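Local coordinates for hypothetical protein Atu2648 (Agrobacterium tumefaciens str. C58, PDB 1ZCE) that is of unknown function but consists largely of an EVE domain, related to the PUA and ASCH domains, and so may bind a modified nucleic acid, at residues Y4-S9 / E110-V115; V62-V67 / G137-P142. One frame throughout, in Å; residues are numbered along the deposited sequence.

Contact 1. Residues Y4-S9 / E110-V115; sequences YWLYKS and EKMSLV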
ATOM      1  N   TYR A   4      -9.185   2.285   2.072  1.00  4.66           N
ATOM      2  CA  TYR A   4      -8.003   2.421   1.224  1.00  4.49           C
ATOM      3  C   TYR A   4      -6.753   2.297   2.082  1.00  3.52           C
ATOM      4  O   TYR A   4      -6.780   2.600   3.274  1.00  4.02           O
ATOM      5  CB  TYR A   4      -8.045   3.761   0.490  1.00  4.89           C
ATOM      6  CG  TYR A   4      -9.179   3.812  -0.502  1.00  4.75           C
ATOM      7  CD1 TYR A   4      -9.010   3.333  -1.797  1.00  4.43           C
ATOM      8  CD2 TYR A   4     -10.451   4.245  -0.120  1.00  5.61           C
ATOM      9  CE1 TYR A   4     -10.074   3.276  -2.688  1.00  5.90           C
ATOM     10  CE2 TYR A   4     -11.527   4.191  -1.010  1.00  6.65           C
ATOM     11  CZ  TYR A   4     -11.326   3.702  -2.288  1.00  5.73           C
ATOM     12  OH  TYR A   4     -12.376   3.614  -3.173  1.00  8.48           O
ATOM     13  N   TRP A   5      -5.658   1.862   1.466  1.00  4.15           N
ATOM     14  CA  TRP A   5      -4.430   1.611   2.204  1.00  4.16           C
ATOM     15  C   TRP A   5      -3.162   2.041   1.481  1.00  3.57           C
ATOM     16  O   TRP A   5      -3.203   2.487   0.335  1.00  3.05           O
ATOM     17  CB  TRP A   5      -4.345   0.108   2.490  1.00  4.20           C
ATOM     18  CG  TRP A   5      -5.634  -0.472   2.991  1.00  3.84           C
ATOM     19  CD1 TRP A   5      -6.638  -1.040   2.249  1.00  4.47           C
ATOM     20  CD2 TRP A   5      -6.071  -0.504   4.344  1.00  3.43           C
ATOM     21  NE1 TRP A   5      -7.675  -1.424   3.070  1.00  4.86           N
ATOM     22  CE2 TRP A   5      -7.351  -1.104   4.367  1.00  4.80           C
ATOM     23  CE3 TRP A   5      -5.504  -0.080   5.553  1.00  4.63           C
ATOM     24  CZ2 TRP A   5      -8.074  -1.294   5.554  1.00  4.46           C
ATOM     25  CZ3 TRP A   5      -6.215  -0.265   6.729  1.00  4.42           C
ATOM     26  CH2 TRP A   5      -7.488  -0.866   6.723  1.00  4.69           C
ATOM     27  N   LEU A   6      -2.034   1.912   2.174  1.00  2.98           N
ATOM     28  CA  LEU A   6      -0.728   2.217   1.596  1.00  3.11           C
ATOM     29  C   LEU A   6       0.272   1.186   2.112  1.00  3.38           C
ATOM     30  O   LEU A   6       0.285   0.858   3.298  1.00  3.52           O
ATOM     31  CB  LEU A   6      -0.261   3.641   1.941  1.00  4.19           C
ATOM     32  CG  LEU A   6       1.111   4.051   1.373  1.00  3.63           C
ATOM     33  CD1 LEU A   6       1.126   5.541   1.028  1.00  4.59           C
ATOM     34  CD2 LEU A   6       2.211   3.712   2.368  1.00  4.81           C
ATOM     35  N   TYR A   7       1.089   0.670   1.198  1.00  3.24           N
ATOM     36  CA  TYR A   7       2.097  -0.334   1.516  1.00  4.06           C
ATOM     37  C   TYR A   7       3.472   0.207   1.163  1.00  4.66           C
ATOM     38  O   TYR A   7       3.715   0.601   0.020  1.00  5.56           O
ATOM     39  CB  TYR A   7       1.867  -1.622   0.709  1.00  5.01           C
ATOM     40  CG  TYR A   7       0.443  -2.119   0.703  1.00  5.27           C
ATOM     41  CD1 TYR A   7      -0.525  -1.496  -0.081  1.00  5.43           C
ATOM     42  CD2 TYR A   7       0.054  -3.192   1.502  1.00  6.08           C
ATOM     43  CE1 TYR A   7      -1.849  -1.919  -0.066  1.00  7.31           C
ATOM     44  CE2 TYR A   7      -1.274  -3.622   1.524  1.00  7.18           C
ATOM     45  CZ  TYR A   7      -2.218  -2.978   0.740  1.00  7.60           C
ATOM     46  OH  TYR A   7      -3.541  -3.362   0.778  1.00  8.70           O
ATOM     47  N   LYS A   8       4.366   0.245   2.144  1.00  4.82           N
ATOM     48  CA  LYS A   8       5.724   0.705   1.895  1.00  5.72           C
ATOM     49  C   LYS A   8       6.561  -0.489   1.439  1.00  6.09           C
ATOM     50  O   LYS A   8       6.464  -1.583   2.004  1.00  7.28           O
ATOM     51  CB  LYS A   8       6.342   1.291   3.165  1.00  6.25           C
ATOM     52  CG  LYS A   8       5.693   2.566   3.665  1.00  7.89           C
ATOM     53  CD  LYS A   8       6.536   3.190   4.770  1.00 11.05           C
ATOM     54  CE  LYS A   8       6.005   4.549   5.188  1.00 11.88           C
ATOM     55  NZ  LYS A   8       6.883   5.191   6.213  1.00 14.42           N
ATOM     56  N   SER A   9       7.380  -0.283   0.416  1.00  5.36           N
ATOM     57  CA  SER A   9       8.239  -1.345  -0.093  1.00  7.04           C
ATOM     58  C   SER A   9       9.547  -0.710  -0.554  1.00  6.69           C
ATOM     59  O   SER A   9       9.535   0.269  -1.297  1.00  6.37           O
ATOM     60  CB  SER A   9       7.555  -2.057  -1.262  1.00  7.19           C
ATOM     61  OG  SER A   9       8.239  -3.247  -1.628  1.00  8.51           O
ATOM     62  N   GLU A 110      -2.186  16.646   5.266  1.00  7.35           N
ATOM     63  CA  GLU A 110      -1.473  16.841   6.530  1.00  8.69           C
ATOM     64  C   GLU A 110      -1.684  15.767   7.588  1.00  8.10           C
ATOM     65  O   GLU A 110      -0.817  15.555   8.439  1.00  9.36           O
ATOM     66  CB  GLU A 110      -1.844  18.184   7.157  1.00 11.09           C
ATOM     67  CG  GLU A 110      -1.464  19.397   6.349  1.00 17.23           C
ATOM     68  CD  GLU A 110      -1.412  20.648   7.201  1.00 19.93           C
ATOM     69  OE1 GLU A 110      -2.388  20.908   7.940  1.00 21.46           O
ATOM     70  OE2 GLU A 110      -0.395  21.367   7.132  1.00 22.60           O
ATOM     71  N   LYS A 111      -2.837  15.110   7.560  1.00  8.07           N
ATOM     72  CA  LYS A 111      -3.131  14.078   8.549  1.00  8.56           C
ATOM     73  C   LYS A 111      -2.911  12.674   8.003  1.00  8.00           C
ATOM     74  O   LYS A 111      -3.213  11.687   8.672  1.00  8.78           O
ATOM     75  CB  LYS A 111      -4.573  14.220   9.049  1.00 11.32           C
ATOM     76  CG  LYS A 111      -4.846  15.528   9.783  1.00 15.06           C
ATOM     77  CD  LYS A 111      -6.305  15.639  10.208  1.00 18.92           C
ATOM     78  CE  LYS A 111      -6.580  16.938  10.952  1.00 20.99           C
ATOM     79  NZ  LYS A 111      -5.837  17.025  12.240  1.00 23.62           N
HETATM   80  N   MSE A 112      -2.368  12.581   6.796  1.00  7.43           N
HETATM   81  CA  MSE A 112      -2.132  11.282   6.179  1.00  7.25           C
HETATM   82  C   MSE A 112      -1.077  10.508   6.962  1.00  6.94           C
HETATM   83  O   MSE A 112      -0.055  11.065   7.366  1.00  7.58           O
HETATM   84  CB  MSE A 112      -1.689  11.472   4.726  1.00  7.31           C
HETATM   85  CG  MSE A 112      -1.775  10.225   3.865  1.00  6.83           C
HETATM   86 SE   MSE A 112      -1.249  10.601   2.059  1.00 12.50          SE
HETATM   87  CE  MSE A 112      -1.301   8.796   1.377  1.00  7.13           C
ATOM     88  N   SER A 113      -1.332   9.222   7.180  1.00  6.63           N
ATOM     89  CA  SER A 113      -0.404   8.380   7.923  1.00  7.77           C
ATOM     90  C   SER A 113       1.000   8.432   7.327  1.00  6.32           C
ATOM     91  O   SER A 113       1.996   8.391   8.050  1.00  7.79           O
ATOM     92  CB  SER A 113      -0.906   6.935   7.937  1.00  9.00           C
ATOM     93  OG  SER A 113      -0.097   6.117   8.763  1.00 14.78           O
ATOM     94  N   LEU A 114       1.082   8.531   6.005  1.00  6.59           N
ATOM     95  CA  LEU A 114       2.372   8.578   5.331  1.00  7.38           C
ATOM     96  C   LEU A 114       3.277   9.690   5.851  1.00  9.04           C
ATOM     97  O   LEU A 114       4.496   9.541   5.880  1.00  9.75           O
ATOM     98  CB  LEU A 114       2.168   8.745   3.821  1.00  7.24           C
ATOM     99  CG  LEU A 114       3.429   8.813   2.954  1.00  8.50           C
ATOM    100  CD1 LEU A 114       4.213   7.505   3.054  1.00  8.26           C
ATOM    101  CD2 LEU A 114       3.037   9.086   1.515  1.00  8.86           C
ATOM    102  N   VAL A 115       2.682  10.803   6.265  1.00 10.57           N
ATOM    103  CA  VAL A 115       3.467  11.925   6.769  1.00 12.76           C
ATOM    104  C   VAL A 115       3.457  12.063   8.292  1.00 13.81           C
ATOM    105  O   VAL A 115       4.238  12.833   8.849  1.00 16.46           O
ATOM    106  CB  VAL A 115       2.989  13.259   6.154  1.00 14.24           C
ATOM    107  CG1 VAL A 115       3.151  13.219   4.642  1.00 15.46           C
ATOM    108  CG2 VAL A 115       1.544  13.518   6.530  1.00 15.87           C
TER
HETATM  109  O   HOH W   1       5.163   7.128   6.898  1.00 10.48           O
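Leu6 meets Met112 and Leu114 mainly with one methyl, CD1. Met112 is a selenomethionine, and its terminal CE lies 4.1 Å from Leu6 CD1. The Met112 chain is extended throughout (chi2 178°, chi3 174°), which carries CE well beyond its own backbone and out to the strand. Leu114 comes to the same methyl with its fork: its CD2 is 4.1 Å and its CD1 4.2 Å from Leu6 CD1. Both partners cross the Leu6 side chain at about a right angle. All three residues are buried. Phe51 and Tyr53 of the neighbouring strand also touch Leu6, while Val103 of helix 100-105 touches Met112, and Leu100 touches Leu114.

The packing is looser at Lys8, which is partly exposed. Its CE touches Leu114 CD1 at 4.1 Å. The extended chain then carries the ammonium past the leucine to a water. This water accepts from Lys8 NZ at 2.7 Å and is also hydrogen-bonded to Leu114 O at 2.7 Å, so the polar link between the segments is indirect.

Met112 is the N-cap residue of the short helix 113-116. Its O accepts from Val115 N at 3.0 Å. Strand 4-9 runs between strands 49-54 and 122-125. Here apolar side chains pack the start of a short helix onto the mixed sheet of the PUA-related EVE domain.

Contact 2. Residues V62-V67 / G137-P142; sequences VGIVEV and GGLANP
Leu139 N turns back to donate to Cys134 O, and Gly138 N does the same to Arg135 O. These two bonds form a Schellman motif that ends helix 127-136. Gly138 is its C-prime residue, with a positive phi of 90°. The motif turns the chain out of the helix, and Leu139 then points at strand 60-73.

The strand side of the contact is one residue, Ile64. Its CG1 lies anti to the carbonyl carbon (chi1 -66°) and CD1 continues the chain outward (chi2 -179°). This sends CD1 out toward Leu139, and the two side chains meet tip to tip. Pro142 adds a second, lighter touch, with its CB 4.4 Å from Ile64 CD1. Within the loop, Pro142 CB is also 4.4 Å from Leu139 CD1. The two loop residues thus meet the isoleucine methyl together, although Ala140 and Asn141 between them are exposed to solvent.

Tyr130 of helix 127-136 touches both Ile64 and Pro142, so the helix and the loop after it cover this part of the sheet as one unit. Leu139 also rests on Met94 and Pro95 of strand 84-99, the next strand over. Just before Ile64 the strand has a classic beta bulge, with Val62 and Gly63 set against Phe52 of strand 49-54.

Between the segments the contact is wholly apolar and small, burying 80 Å² in all. Leu139 uses one branch of its fork, for its CD2 stays 5.8 Å from Ile64 CD1. The other branch is packed tighter than usual van der Waals contact, with Leu139 CD1 only 3.4 Å from Ile64 CD1.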
ATOM      1  N   VAL A  62       4.162   4.975  -6.579  1.00  5.07           N
ATOM      2  CA  VAL A  62       4.365   4.576  -7.962  1.00  5.42           C
ATOM      3  C   VAL A  62       3.282   3.721  -8.592  1.00  5.97           C
ATOM      4  O   VAL A  62       3.276   3.533  -9.805  1.00  6.15           O
ATOM      5  CB  VAL A  62       5.706   3.836  -8.106  1.00  5.71           C
ATOM      6  CG1 VAL A  62       6.842   4.783  -7.784  1.00  6.75           C
ATOM      7  CG2 VAL A  62       5.745   2.635  -7.164  1.00  7.39           C
ATOM      8  N   GLY A  63       2.365   3.203  -7.787  1.00  5.32           N
ATOM      9  CA  GLY A  63       1.318   2.378  -8.353  1.00  6.72           C
ATOM     10  C   GLY A  63       0.184   2.092  -7.401  1.00  4.67           C
ATOM     11  O   GLY A  63       0.230   2.452  -6.222  1.00  4.83           O
ATOM     12  N   ILE A  64      -0.852   1.459  -7.935  1.00  5.05           N
ATOM     13  CA  ILE A  64      -2.012   1.076  -7.152  1.00  5.81           C
ATOM     14  C   ILE A  64      -2.105  -0.446  -7.163  1.00  4.02           C
ATOM     15  O   ILE A  64      -1.892  -1.091  -8.197  1.00  5.15           O
ATOM     16  CB  ILE A  64      -3.302   1.674  -7.742  1.00  8.07           C
ATOM     17  CG1 ILE A  64      -3.255   3.200  -7.610  1.00 11.55           C
ATOM     18  CG2 ILE A  64      -4.524   1.102  -7.028  1.00  7.95           C
ATOM     19  CD1 ILE A  64      -4.487   3.920  -8.146  1.00 11.91           C
ATOM     20  N   VAL A  65      -2.402  -1.008  -5.998  1.00  4.46           N
ATOM     21  CA  VAL A  65      -2.541  -2.446  -5.846  1.00  4.88           C
ATOM     22  C   VAL A  65      -3.897  -2.768  -5.244  1.00  5.16           C
ATOM     23  O   VAL A  65      -4.650  -1.880  -4.850  1.00  5.55           O
ATOM     24  CB  VAL A  65      -1.465  -3.031  -4.901  1.00  5.05           C
ATOM     25  CG1 VAL A  65      -0.086  -2.876  -5.520  1.00  6.43           C
ATOM     26  CG2 VAL A  65      -1.529  -2.340  -3.547  1.00  7.80           C
ATOM     27  N   GLU A  66      -4.202  -4.058  -5.192  1.00  4.91           N
ATOM     28  CA  GLU A  66      -5.440  -4.528  -4.597  1.00  5.65           C
ATOM     29  C   GLU A  66      -5.147  -5.799  -3.817  1.00  5.01           C
ATOM     30  O   GLU A  66      -4.213  -6.541  -4.129  1.00  5.27           O
ATOM     31  CB  GLU A  66      -6.494  -4.812  -5.670  1.00  7.56           C
ATOM     32  CG  GLU A  66      -6.166  -5.981  -6.587  1.00  8.71           C
ATOM     33  CD  GLU A  66      -7.200  -6.166  -7.686  1.00 11.44           C
ATOM     34  OE1 GLU A  66      -7.018  -7.068  -8.529  1.00 12.17           O
ATOM     35  OE2 GLU A  66      -8.191  -5.407  -7.706  1.00 15.45           O
ATOM     36  N   VAL A  67      -5.949  -6.036  -2.789  1.00  5.27           N
ATOM     37  CA  VAL A  67      -5.795  -7.220  -1.965  1.00  5.11           C
ATOM     38  C   VAL A  67      -6.378  -8.412  -2.721  1.00  5.03           C
ATOM     39  O   VAL A  67      -7.515  -8.349  -3.193  1.00  5.43           O
ATOM     40  CB  VAL A  67      -6.537  -7.037  -0.623  1.00  6.38           C
ATOM     41  CG1 VAL A  67      -6.520  -8.328   0.164  1.00  7.63           C
ATOM     42  CG2 VAL A  67      -5.891  -5.911   0.185  1.00  6.62           C
ATOM     43  N   GLY A 137      -1.364  12.295  -9.079  1.00  6.41           N
ATOM     44  CA  GLY A 137      -0.662  11.325  -9.897  1.00  8.07           C
ATOM     45  C   GLY A 137      -1.238  11.089 -11.279  1.00  8.22           C
ATOM     46  O   GLY A 137      -0.792  10.184 -11.984  1.00  9.21           O
ATOM     47  N   GLY A 138      -2.233  11.883 -11.665  1.00  8.97           N
ATOM     48  CA  GLY A 138      -2.822  11.741 -12.986  1.00  9.89           C
ATOM     49  C   GLY A 138      -3.997  10.789 -13.129  1.00 10.06           C
ATOM     50  O   GLY A 138      -4.354  10.416 -14.249  1.00 11.02           O
ATOM     51  N   LEU A 139      -4.603  10.390 -12.015  1.00  9.84           N
ATOM     52  CA  LEU A 139      -5.747   9.482 -12.057  1.00  9.10           C
ATOM     53  C   LEU A 139      -7.032  10.136 -11.560  1.00  9.98           C
ATOM     54  O   LEU A 139      -7.268  10.223 -10.352  1.00  9.90           O
ATOM     55  CB  LEU A 139      -5.471   8.228 -11.228  1.00 10.35           C
ATOM     56  CG  LEU A 139      -4.505   7.201 -11.818  1.00 11.30           C
ATOM     57  CD1 LEU A 139      -4.376   6.028 -10.861  1.00 11.46           C
ATOM     58  CD2 LEU A 139      -5.016   6.723 -13.175  1.00 12.68           C
ATOM     59  N   ALA A 140      -7.860  10.582 -12.502  1.00 10.47           N
ATOM     60  CA  ALA A 140      -9.131  11.231 -12.193  1.00 13.77           C
ATOM     61  C   ALA A 140     -10.067  10.302 -11.423  1.00 16.04           C
ATOM     62  O   ALA A 140     -10.322  10.514 -10.240  1.00 20.79           O
ATOM     63  CB  ALA A 140      -9.795  11.695 -13.481  1.00 14.89           C
ATOM     64  N   ASN A 141     -10.577   9.278 -12.103  1.00 14.92           N
ATOM     65  CA  ASN A 141     -11.478   8.297 -11.492  1.00 12.57           C
ATOM     66  C   ASN A 141     -10.705   7.002 -11.272  1.00 11.43           C
ATOM     67  O   ASN A 141     -10.838   6.051 -12.040  1.00 10.90           O
ATOM     68  CB  ASN A 141     -12.681   8.022 -12.402  1.00 14.23           C
ATOM     69  CG  ASN A 141     -13.721   9.119 -12.343  1.00 14.86           C
ATOM     70  OD1 ASN A 141     -14.270   9.411 -11.281  1.00 15.22           O
ATOM     71  ND2 ASN A 141     -14.004   9.731 -13.487  1.00 15.79           N
ATOM     72  N   PRO A 142      -9.901   6.945 -10.201  1.00  9.17           N
ATOM     73  CA  PRO A 142      -9.088   5.774  -9.865  1.00  8.28           C
ATOM     74  C   PRO A 142      -9.866   4.539  -9.426  1.00  7.97           C
ATOM     75  O   PRO A 142     -11.066   4.601  -9.158  1.00  8.19           O
ATOM     76  CB  PRO A 142      -8.192   6.303  -8.752  1.00  8.18           C
ATOM     77  CG  PRO A 142      -9.116   7.213  -8.016  1.00  7.77           C
ATOM     78  CD  PRO A 142      -9.777   7.975  -9.151  1.00  8.53           C
TER

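Contacts 1 and 2 both pack against the same mixed sheet, and their centres are 14 Å apart. Strand 49-54 lies between their strands in the sheet order. On one face, helix 127-136 connects them: Tyr130 stacks on the ring of Tyr4 and also touches Ile64. Side chains of the two strands meet through Tyr7, on the face of the sheet other than that of Leu6. Tyr7 OH packs 3.5 Å from Val67 CG2, and Tyr7 CE1 is 3.5 Å from Val65 CG2. Along the chain the segments of the two contacts alternate. Both contacts are packing of loop or helix against the sheet.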